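Local coordinates for protein beta-glucanase (Bacteroides thetaiotaomicron, PDB 6EUG) that probably hydrolyses O-glycosidic bonds in arabinogalactan through this family 43 glycoside hydrolase part of a longer enzyme, whose pocket holds the sugar mimic glucoimidazole, at residues F60-P65 against I108-K113; G209-D214 against S231-T236; T273-T278 against L291-S296. All coordinates share one frame; numbering follows the deposited sequence. Where two conformers were deposited one is given.

Interaction 1: F60-P65 against I108-K113; sequences FGEHRP and IMERPK. With GIM (glucoimidazole), chain B.
Gly61 faces Pro112 with CA atoms 5.9 Å apart, where strands 60-62 and 108-113 run almost antiparallel, their axes at 170°. The ring of Pro112 fills this spacing, its CG resting 3.6 Å from Gly61 CA. A side chain makes the next link: extended beyond CG, Glu62 brings OE1 to 2.9 Å from Arg111 N and receives that N-H on its anti lone pair. The two strands belong to separate four-stranded sheets, consecutive blades of the five-bladed beta-propeller of family 43, so the contact is a seam between blades. Arg64, bent at chi2 (-71°), turns back and grips Glu62 side-on; NE (2.8 Å) and NH1 both donate to OE2, from the same face of the carboxylate plane, while OE2 lies in the guanidinium plane. NH1 also forms a salt bridge with Glu110 OE2 at 3.4 Å, its hydrogen bond weak, the two flat groups being 36° apart. That oxygen has a second partner in Tyr136. The other one, Glu110 OE1, accepts from glucoimidazole O4 at 2.6 Å and from O3 at 3.3 Å. Arg111 NH2 donates to glucoimidazole O2 at 3.2 Å.

Interaction 2: G209-D214 against S231-T236; sequences GQMSRD and SEDNLT. With GIM (glucoimidazole), chain B.
Met211 and Asp233 cross at a slant where segment 209-214 passes over the tip of a beta hairpin, a type I' turn from Glu232 to Leu235 with a classic bulge in which Leu235 and Thr236 both face Ser231. The hairpin joins strands 225-231 and 236-242 of one propeller blade. Extended as far as its sulfur (chi2 171°), Met211 takes a weak hydrogen bond at SD from Asp233 N at 3.5 Å, and the bend at chi3 turns CE in beside Asp233 OD1; the carboxylate is engaged further out by Arg204. Nearer the start of the turn, Ser231 OG donates to Met211 O over 2.7 Å, in the carbonyl plane and on a lone pair. Water 1 ties the same hydroxyl to Met211 N and Gln210 OE1, the latter also bonded to Gln238. Arg213 and Asn234 meet at about a right angle, guanidinium and amide planes 82° apart. Arg213 NH1 donates to Asn234 OD1 at 3.0 Å; the oxygen lies in the guanidinium plane, yet the donor stands well above the amide carbonyl plane, 64° out of it. Tyr136 O holds NH2 of this arginine. At the end of the segment, Asp214 OD2 accepts a hydrogen bond from glucoimidazole O2 at 2.7 Å.

Interaction 3: T273-T278 against L291-S296; sequences TYWMIT and LLTADS
Tyr274 O is gripped by two donors from the facing strand: the Thr293 hydroxyl OG1 at 2.9 Å, lying nearly in line with the C=O bond, and Ala294 N at 3.2 Å, tilted from the carbonyl plane. Thr293 can supply the first because its OG1 stands opposite its own backbone nitrogen (chi1 -170°), which turns it back toward the neighbouring strand. The same oxygen lies over one face of the Trp275 indole, 3.6 Å from CZ3 and offset toward the rim. Thr273 CG2 covers that face too, and touches Thr293 OG1 at 3.4 Å. Trp275 also meets the ring of Phe268 in the adjoining strand 265-270. On the same side of the sheet Leu291 packs between Trp275 and Ile277, its CD1 in contact with both Trp275 CE3 and Ile277 CG1. Tyr274, Met276, Leu292 and Ala294 occupy the other side. There Met276 CE meets Leu292 CD1 at 4.1 Å, the two side chains slanting across each other, and Leu292 CD1 touches Thr278 CG2 as well. Ala294 O lies at the edge of the Tyr274 ring, near its plane, while the phenol OH runs on to Asp220 and Lys269. Backbone bonds fix the register: Tyr274 N to Ala294 O at 2.9 Å, Met276 N to Leu292 O at 2.8 Å with an angle of 171° at the hydrogen, and Leu292 N to Met276 O at 2.7 Å. Tyr274-Ala294 and Met276-Leu292 are therefore hydrogen-bonded pairs, whereas Trp275-Thr293 and Ile277-Leu291 are non-hydrogen-bonded. Strands 273-279 and 290-294 form the two middle strands of a four-stranded antiparallel sheet, the up-and-down hairpin construction of a beta-propeller blade.

Interactions 1 and 2 converge on the ligand and touch each other through Arg111 NE and Asp214 OD1, 3.3 Å apart; interaction 3 stays separate, its nearest atoms about 9 Å from interaction 1 and about 8 Å from interaction 2. Interaction 1 is wholly buried and joins two blades by charged side chains. Interaction 2, only partly buried, sets a loop against a hairpin turn and relies on a serine hydroxyl, an arginine-asparagine bond and bridging water, with a weak bond to sulfur. Within a single blade, interaction 3 has a buried interior, but Asp295 and Ser296 reach the surface. Its regular backbone bonding and apolar faces contrast with the polar, side-chain-mediated chemistry near the glucoimidazole.

Interaction 1: F60-P65 against I108-K113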
loop_
_atom_site.group_PDB
_atom_site.type_symbol
_atom_site.label_atom_id
_atom_site.label_comp_id
_atom_site.label_asym_id
_atom_site.label_seq_id
_atom_site.Cartn_x
_atom_site.Cartn_y
_atom_site.Cartn_z
ATOM N N PHE A 60 -6.910 -10.157 1.837
ATOM C CA PHE A 60 -6.934 -9.881 0.394
ATOM C C PHE A 60 -5.535 -9.701 -0.160
ATOM O O PHE A 60 -4.690 -9.061 0.503
ATOM C CB PHE A 60 -7.759 -8.621 0.097
ATOM C CG PHE A 60 -9.130 -8.619 0.728
ATOM C CD1 PHE A 60 -9.332 -8.184 2.057
ATOM C CD2 PHE A 60 -10.237 -9.158 0.025
ATOM C CE1 PHE A 60 -10.600 -8.221 2.638
ATOM C CE2 PHE A 60 -11.498 -9.184 0.604
ATOM C CZ PHE A 60 -11.678 -8.723 1.915
ATOM N N GLY A 61 -5.274 -10.205 -1.383
ATOM C CA GLY A 61 -3.966 -9.970 -2.010
ATOM C C GLY A 61 -3.974 -10.300 -3.505
ATOM O O GLY A 61 -4.987 -10.800 -4.061
ATOM N N GLU A 62 -2.828 -10.048 -4.137
ATOM C CA GLU A 62 -2.601 -10.328 -5.578
ATOM C C GLU A 62 -2.550 -11.838 -5.820
ATOM O O GLU A 62 -1.846 -12.573 -5.077
ATOM C CB GLU A 62 -1.264 -9.751 -5.999
ATOM C CG GLU A 62 -1.081 -8.270 -5.752
ATOM C CD GLU A 62 0.373 -7.841 -5.603
ATOM O OE1 GLU A 62 0.591 -6.637 -5.355
ATOM O OE2 GLU A 62 1.295 -8.699 -5.757
ATOM N N HIS A 63 -3.324 -12.323 -6.798
ATOM C CA HIS A 63 -3.142 -13.669 -7.317
ATOM C C HIS A 63 -2.012 -13.602 -8.370
ATOM O O HIS A 63 -2.165 -12.964 -9.413
ATOM C CB HIS A 63 -4.462 -14.188 -7.922
ATOM C CG HIS A 63 -4.393 -15.574 -8.433
ATOM N ND1 HIS A 63 -3.623 -15.927 -9.523
ATOM C CD2 HIS A 63 -5.073 -16.691 -8.068
ATOM C CE1 HIS A 63 -3.816 -17.209 -9.784
ATOM N NE2 HIS A 63 -4.663 -17.702 -8.901
ATOM N N ARG A 64 -0.856 -14.176 -8.040
ATOM C CA ARG A 64 0.301 -14.134 -8.904
ATOM C C ARG A 64 0.467 -15.444 -9.667
ATOM O O ARG A 64 0.182 -16.517 -9.124
ATOM C CB ARG A 64 1.601 -13.825 -8.127
ATOM C CG ARG A 64 1.723 -12.401 -7.575
ATOM C CD ARG A 64 1.942 -11.356 -8.658
ATOM N NE ARG A 64 2.186 -10.039 -8.081
ATOM C CZ ARG A 64 2.780 -9.023 -8.708
ATOM N NH1 ARG A 64 2.964 -7.875 -8.069
ATOM N NH2 ARG A 64 3.230 -9.152 -9.960
ATOM N N PRO A 65 1.044 -15.364 -10.886
ATOM C CA PRO A 65 1.351 -16.524 -11.704
ATOM C C PRO A 65 2.679 -17.219 -11.299
ATOM O O PRO A 65 3.548 -16.601 -10.660
ATOM C CB PRO A 65 1.425 -15.906 -13.105
ATOM C CG PRO A 65 1.985 -14.577 -12.905
ATOM C CD PRO A 65 1.339 -14.103 -11.612
ATOM N N ILE A 108 -2.670 -4.785 -14.941
ATOM C CA ILE A 108 -1.934 -5.054 -13.693
ATOM C C ILE A 108 -2.795 -4.581 -12.509
ATOM O O ILE A 108 -3.299 -3.457 -12.534
ATOM C CB ILE A 108 -0.575 -4.308 -13.710
ATOM C CG1 ILE A 108 0.380 -4.958 -14.733
ATOM C CG2 ILE A 108 0.080 -4.199 -12.350
ATOM C CD1 ILE A 108 1.570 -4.075 -15.052
ATOM N N MET A 109 -2.956 -5.449 -11.516
ATOM C CA MET A 109 -3.694 -5.163 -10.294
ATOM C C MET A 109 -2.777 -5.509 -9.120
ATOM O O MET A 109 -2.453 -6.689 -8.920
ATOM C CB MET A 109 -4.949 -6.036 -10.268
ATOM C CG MET A 109 -5.956 -5.711 -11.365
ATOM S SD MET A 109 -7.270 -6.921 -11.292
ATOM C CE MET A 109 -8.760 -5.938 -11.343
ATOM N N GLU A 110 -2.347 -4.480 -8.368
ATOM C CA GLU A 110 -1.394 -4.621 -7.243
ATOM C C GLU A 110 -1.828 -3.944 -5.933
ATOM O O GLU A 110 -2.608 -2.977 -5.927
ATOM C CB GLU A 110 0.006 -4.107 -7.628
ATOM C CG GLU A 110 0.664 -4.958 -8.706
ATOM C CD GLU A 110 2.038 -4.487 -9.167
ATOM O OE1 GLU A 110 2.543 -3.428 -8.694
ATOM O OE2 GLU A 110 2.615 -5.176 -10.065
ATOM N N ARG A 111 -1.344 -4.525 -4.842
ATOM C CA ARG A 111 -1.431 -3.944 -3.512
ATOM C C ARG A 111 -2.849 -3.576 -3.083
ATOM O O ARG A 111 -3.086 -2.505 -2.533
ATOM C CB ARG A 111 -0.412 -2.795 -3.355
ATOM C CG ARG A 111 1.038 -3.253 -3.422
ATOM C CD ARG A 111 2.083 -2.189 -3.047
ATOM N NE ARG A 111 3.434 -2.734 -3.224
ATOM C CZ ARG A 111 4.071 -3.535 -2.358
ATOM N NH1 ARG A 111 3.564 -3.827 -1.173
ATOM N NH2 ARG A 111 5.287 -4.022 -2.653
ATOM N N PRO A 112 -3.803 -4.526 -3.243
ATOM C CA PRO A 112 -5.159 -4.225 -2.807
ATOM C C PRO A 112 -5.301 -4.002 -1.305
ATOM O O PRO A 112 -4.585 -4.639 -0.508
ATOM C CB PRO A 112 -5.927 -5.499 -3.188
ATOM C CG PRO A 112 -4.887 -6.588 -3.004
ATOM C CD PRO A 112 -3.622 -5.958 -3.539
ATOM N N LYS A 113 -6.253 -3.169 -0.927
ATOM C CA LYS A 113 -6.632 -2.947 0.475
ATOM C C LYS A 113 -8.143 -2.789 0.558
ATOM O O LYS A 113 -8.754 -2.211 -0.325
ATOM C CB LYS A 113 -5.950 -1.707 1.077
ATOM C CG LYS A 113 -4.413 -1.668 0.896
ATOM C CD LYS A 113 -3.728 -2.688 1.801
ATOM C CE LYS A 113 -2.239 -2.768 1.528
ATOM N NZ LYS A 113 -1.934 -3.375 0.167
HETATM C C1 GIM B . 7.734 -2.467 -6.893
HETATM C C2 GIM B . 6.480 -2.482 -6.106
HETATM N N10 GIM B . 8.022 -3.261 -7.939
HETATM C C3 GIM B . 5.705 -3.781 -6.394
HETATM C C4 GIM B . 5.707 -4.048 -7.928
HETATM C C5 GIM B . 7.131 -4.353 -8.420
HETATM C C6 GIM B . 7.219 -4.524 -9.935
HETATM C C7 GIM B . 9.719 -1.870 -7.623
HETATM C C8 GIM B . 9.257 -2.917 -8.395
HETATM N N1 GIM B . 8.766 -1.608 -6.700
HETATM O O3 GIM B . 4.344 -3.667 -5.948
HETATM O O2 GIM B . 6.803 -2.179 -4.722
HETATM O O4 GIM B . 5.140 -2.964 -8.708
HETATM O O6 GIM B . 6.988 -3.282 -10.593
#

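Interaction 2: G209-D214 against S231-T236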
loop_
_atom_site.group_PDB
_atom_site.type_symbol
_atom_site.label_atom_id
_atom_site.label_comp_id
_atom_site.label_asym_id
_atom_site.label_seq_id
_atom_site.Cartn_x
_atom_site.Cartn_y
_atom_site.Cartn_z
ATOM N N GLY A 209 -4.226 14.903 -12.871
ATOM C CA GLY A 209 -4.126 14.218 -11.571
ATOM C C GLY A 209 -2.769 13.612 -11.219
ATOM O O GLY A 209 -1.961 13.245 -12.075
ATOM N N GLN A 210 -2.557 13.467 -9.922
ATOM C CA GLN A 210 -1.295 12.963 -9.378
ATOM C C GLN A 210 -1.193 11.449 -9.566
ATOM O O GLN A 210 -2.212 10.726 -9.481
ATOM C CB GLN A 210 -1.176 13.336 -7.892
ATOM C CG GLN A 210 -1.224 14.850 -7.647
ATOM C CD GLN A 210 -0.092 15.588 -8.324
ATOM O OE1 GLN A 210 1.081 15.252 -8.110
ATOM N NE2 GLN A 210 -0.435 16.615 -9.159
ATOM N N MET A 211 0.030 10.986 -9.838
ATOM C CA MET A 211 0.296 9.575 -10.074
ATOM C C MET A 211 0.135 8.773 -8.800
ATOM O O MET A 211 0.390 9.278 -7.726
ATOM C CB MET A 211 1.715 9.363 -10.627
ATOM C CG MET A 211 1.963 9.994 -12.005
ATOM S SD MET A 211 3.681 9.958 -12.530
ATOM C CE MET A 211 3.950 8.197 -12.773
ATOM N N SER A 212 -0.353 7.536 -8.939
ATOM C CA SER A 212 -0.503 6.606 -7.792
ATOM C C SER A 212 -0.043 5.238 -8.191
ATOM O O SER A 212 -0.638 4.654 -9.102
ATOM C CB SER A 212 -2.001 6.557 -7.346
ATOM O OG SER A 212 -2.193 5.768 -6.171
ATOM N N ARG A 213 1.023 4.730 -7.542
ATOM C CA ARG A 213 1.503 3.373 -7.743
ATOM C C ARG A 213 1.351 2.557 -6.437
ATOM O O ARG A 213 0.207 2.259 -6.067
ATOM C CB ARG A 213 2.896 3.332 -8.420
ATOM C CG ARG A 213 2.903 3.926 -9.822
ATOM C CD ARG A 213 3.936 3.217 -10.701
ATOM N NE ARG A 213 4.099 3.768 -12.053
ATOM C CZ ARG A 213 5.009 4.681 -12.404
ATOM N NH1 ARG A 213 5.825 5.240 -11.498
ATOM N NH2 ARG A 213 5.088 5.074 -13.677
ATOM N N ASP A 214 2.432 2.231 -5.726
ATOM C CA ASP A 214 2.291 1.542 -4.448
ATOM C C ASP A 214 1.394 2.406 -3.517
ATOM O O ASP A 214 1.482 3.652 -3.534
ATOM C CB ASP A 214 3.633 1.320 -3.733
ATOM C CG ASP A 214 4.506 0.253 -4.366
ATOM O OD1 ASP A 214 4.160 -0.391 -5.388
ATOM O OD2 ASP A 214 5.584 0.012 -3.768
ATOM N N SER A 231 3.827 8.729 -5.460
ATOM C CA SER A 231 3.415 9.664 -6.541
ATOM C C SER A 231 4.630 10.317 -7.239
ATOM O O SER A 231 5.773 10.020 -6.902
ATOM C CB SER A 231 2.526 10.770 -5.938
ATOM O OG SER A 231 1.782 11.493 -6.924
ATOM N N GLU A 232 4.391 11.209 -8.212
ATOM C CA GLU A 232 5.472 11.960 -8.846
ATOM C C GLU A 232 6.617 11.025 -9.363
ATOM O O GLU A 232 7.789 11.149 -8.972
ATOM C CB GLU A 232 6.001 13.015 -7.847
ATOM C CG GLU A 232 4.946 13.936 -7.247
ATOM C CD GLU A 232 5.437 14.924 -6.193
ATOM O OE1 GLU A 232 6.651 15.344 -6.206
ATOM O OE2 GLU A 232 4.612 15.266 -5.275
ATOM N N ASP A 233 6.266 10.081 -10.234
ATOM C CA ASP A 233 7.227 9.110 -10.803
ATOM C C ASP A 233 7.890 8.283 -9.661
ATOM O O ASP A 233 9.099 7.992 -9.720
ATOM C CB ASP A 233 8.294 9.760 -11.727
ATOM C CG ASP A 233 7.741 10.191 -13.111
ATOM O OD1 ASP A 233 6.602 9.939 -13.462
ATOM O OD2 ASP A 233 8.453 10.844 -13.883
ATOM N N ASN A 234 7.081 7.966 -8.625
ATOM C CA ASN A 234 7.502 7.223 -7.411
ATOM C C ASN A 234 8.406 8.039 -6.446
ATOM O O ASN A 234 8.810 7.528 -5.403
ATOM C CB ASN A 234 8.218 5.880 -7.756
ATOM C CG ASN A 234 7.312 4.847 -8.414
ATOM O OD1 ASN A 234 6.096 4.996 -8.485
ATOM N ND2 ASN A 234 7.930 3.804 -8.948
ATOM N N LEU A 235 8.707 9.290 -6.766
ATOM C CA LEU A 235 9.689 10.065 -5.998
ATOM C C LEU A 235 9.177 10.596 -4.636
ATOM O O LEU A 235 9.978 10.898 -3.765
ATOM C CB LEU A 235 10.243 11.231 -6.830
ATOM C CG LEU A 235 11.036 10.843 -8.091
ATOM C CD1 LEU A 235 11.119 11.949 -9.127
ATOM C CD2 LEU A 235 12.419 10.375 -7.722
ATOM N N THR A 236 7.870 10.763 -4.488
ATOM C CA THR A 236 7.302 11.541 -3.368
ATOM C C THR A 236 6.066 10.824 -2.865
ATOM O O THR A 236 5.249 10.349 -3.702
ATOM C CB THR A 236 6.903 12.955 -3.891
ATOM O OG1 THR A 236 8.055 13.595 -4.492
ATOM C CG2 THR A 236 6.356 13.836 -2.763
HETATM C C1 GIM B . 7.734 -2.467 -6.893
HETATM C C2 GIM B . 6.480 -2.482 -6.106
HETATM N N10 GIM B . 8.022 -3.261 -7.939
HETATM C C3 GIM B . 5.705 -3.781 -6.394
HETATM C C4 GIM B . 5.707 -4.048 -7.928
HETATM C C5 GIM B . 7.131 -4.353 -8.420
HETATM C C6 GIM B . 7.219 -4.524 -9.935
HETATM C C7 GIM B . 9.719 -1.870 -7.623
HETATM C C8 GIM B . 9.257 -2.917 -8.395
HETATM N N1 GIM B . 8.766 -1.608 -6.700
HETATM O O3 GIM B . 4.344 -3.667 -5.948
HETATM O O2 GIM B . 6.803 -2.179 -4.722
HETATM O O4 GIM B . 5.140 -2.964 -8.708
HETATM O O6 GIM B . 6.988 -3.282 -10.593
HETATM O O HOH W 1 2.239 12.972 -9.643
HETATM O O HOH W 2 5.405 2.679 -6.277
#

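Interaction 3: T273-T278 against L291-S296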
loop_
_atom_site.group_PDB
_atom_site.type_symbol
_atom_site.label_atom_id
_atom_site.label_comp_id
_atom_site.label_asym_id
_atom_site.label_seq_id
_atom_site.Cartn_x
_atom_site.Cartn_y
_atom_site.Cartn_z
ATOM N N THR A 273 -0.245 8.775 18.116
ATOM C CA THR A 273 0.884 8.957 17.214
ATOM C C THR A 273 0.760 8.021 16.005
ATOM O O THR A 273 0.411 6.831 16.154
ATOM C CB THR A 273 2.217 8.675 17.927
ATOM O OG1 THR A 273 2.356 9.583 19.019
ATOM C CG2 THR A 273 3.386 8.803 16.968
ATOM N N TYR A 274 0.991 8.599 14.831
ATOM C CA TYR A 274 1.005 7.856 13.553
ATOM C C TYR A 274 2.420 7.329 13.261
ATOM O O TYR A 274 3.440 8.061 13.399
ATOM C CB TYR A 274 0.502 8.742 12.405
ATOM C CG TYR A 274 -0.918 9.231 12.589
ATOM C CD1 TYR A 274 -1.173 10.380 13.345
ATOM C CD2 TYR A 274 -2.010 8.519 12.093
ATOM C CE1 TYR A 274 -2.450 10.843 13.541
ATOM C CE2 TYR A 274 -3.309 8.982 12.301
ATOM C CZ TYR A 274 -3.520 10.134 13.051
ATOM O OH TYR A 274 -4.792 10.651 13.349
ATOM N N TRP A 275 2.476 6.073 12.815
ATOM C CA TRP A 275 3.734 5.381 12.485
ATOM C C TRP A 275 3.585 4.729 11.111
ATOM O O TRP A 275 2.648 3.913 10.882
ATOM C CB TRP A 275 4.060 4.276 13.509
ATOM C CG TRP A 275 4.291 4.755 14.927
ATOM C CD1 TRP A 275 3.413 4.627 15.986
ATOM C CD2 TRP A 275 5.444 5.442 15.456
ATOM N NE1 TRP A 275 3.936 5.205 17.127
ATOM C CE2 TRP A 275 5.177 5.702 16.841
ATOM C CE3 TRP A 275 6.663 5.862 14.913
ATOM C CZ2 TRP A 275 6.097 6.331 17.674
ATOM C CZ3 TRP A 275 7.585 6.516 15.754
ATOM C CH2 TRP A 275 7.287 6.734 17.122
ATOM N N MET A 276 4.505 5.024 10.204
ATOM C CA MET A 276 4.474 4.422 8.860
ATOM C C MET A 276 5.834 3.781 8.534
ATOM O O MET A 276 6.895 4.378 8.780
ATOM C CB MET A 276 4.123 5.498 7.817
ATOM C CG MET A 276 3.974 5.001 6.394
ATOM S SD MET A 276 2.901 5.994 5.327
ATOM C CE MET A 276 3.419 7.698 5.565
ATOM N N ILE A 277 5.786 2.578 7.974
ATOM C CA ILE A 277 6.986 1.854 7.501
ATOM C C ILE A 277 6.928 1.796 5.986
ATOM O O ILE A 277 5.886 1.454 5.409
ATOM C CB ILE A 277 7.158 0.440 8.138
ATOM C CG1 ILE A 277 7.316 0.577 9.660
ATOM C CG2 ILE A 277 8.321 -0.326 7.497
ATOM C CD1 ILE A 277 7.370 -0.728 10.444
ATOM N N THR A 278 8.074 2.100 5.372
ATOM C CA THR A 278 8.237 2.066 3.926
ATOM C C THR A 278 9.519 1.352 3.523
ATOM O O THR A 278 10.413 1.133 4.366
ATOM C CB THR A 278 8.231 3.500 3.358
ATOM O OG1 THR A 278 9.284 4.260 3.967
ATOM C CG2 THR A 278 6.926 4.209 3.663
ATOM N N LEU A 291 11.355 4.216 8.877
ATOM C CA LEU A 291 10.260 4.539 9.811
ATOM C C LEU A 291 9.920 6.028 9.727
ATOM O O LEU A 291 10.811 6.868 9.852
ATOM C CB LEU A 291 10.631 4.176 11.248
ATOM C CG LEU A 291 9.590 4.414 12.336
ATOM C CD1 LEU A 291 8.349 3.560 12.048
ATOM C CD2 LEU A 291 10.144 4.107 13.718
ATOM N N LEU A 292 8.636 6.339 9.515
ATOM C CA LEU A 292 8.153 7.714 9.422
ATOM C C LEU A 292 7.104 7.963 10.515
ATOM O O LEU A 292 6.347 7.047 10.854
ATOM C CB LEU A 292 7.594 8.015 8.056
ATOM C CG LEU A 292 8.338 7.414 6.820
ATOM C CD1 LEU A 292 7.551 7.658 5.543
ATOM C CD2 LEU A 292 9.741 8.003 6.673
ATOM N N THR A 293 7.055 9.179 11.057
ATOM C CA THR A 293 6.083 9.504 12.130
ATOM C C THR A 293 5.509 10.923 12.034
ATOM O O THR A 293 6.191 11.869 11.537
ATOM C CB THR A 293 6.701 9.229 13.522
ATOM O OG1 THR A 293 5.730 9.314 14.583
ATOM C CG2 THR A 293 7.850 10.211 13.819
ATOM N N ALA A 294 4.271 11.061 12.527
ATOM C CA ALA A 294 3.589 12.343 12.682
ATOM C C ALA A 294 2.627 12.335 13.872
ATOM O O ALA A 294 2.152 11.253 14.307
ATOM C CB ALA A 294 2.826 12.737 11.420
ATOM N N ASP A 295 2.321 13.529 14.375
ATOM C CA ASP A 295 1.269 13.699 15.413
ATOM C C ASP A 295 -0.099 14.131 14.897
ATOM O O ASP A 295 -1.018 14.381 15.706
ATOM C CB ASP A 295 1.754 14.641 16.548
ATOM C CG ASP A 295 2.958 14.065 17.338
ATOM O OD1 ASP A 295 3.207 12.856 17.318
ATOM O OD2 ASP A 295 3.684 14.847 17.989
ATOM N N SER A 296 -0.219 14.302 13.575
ATOM C CA SER A 296 -1.502 14.551 12.884
ATOM C C SER A 296 -1.332 14.010 11.461
ATOM O O SER A 296 -0.253 14.140 10.880
ATOM C CB SER A 296 -1.848 16.039 12.853
ATOM O OG SER A 296 -3.127 16.266 12.255
#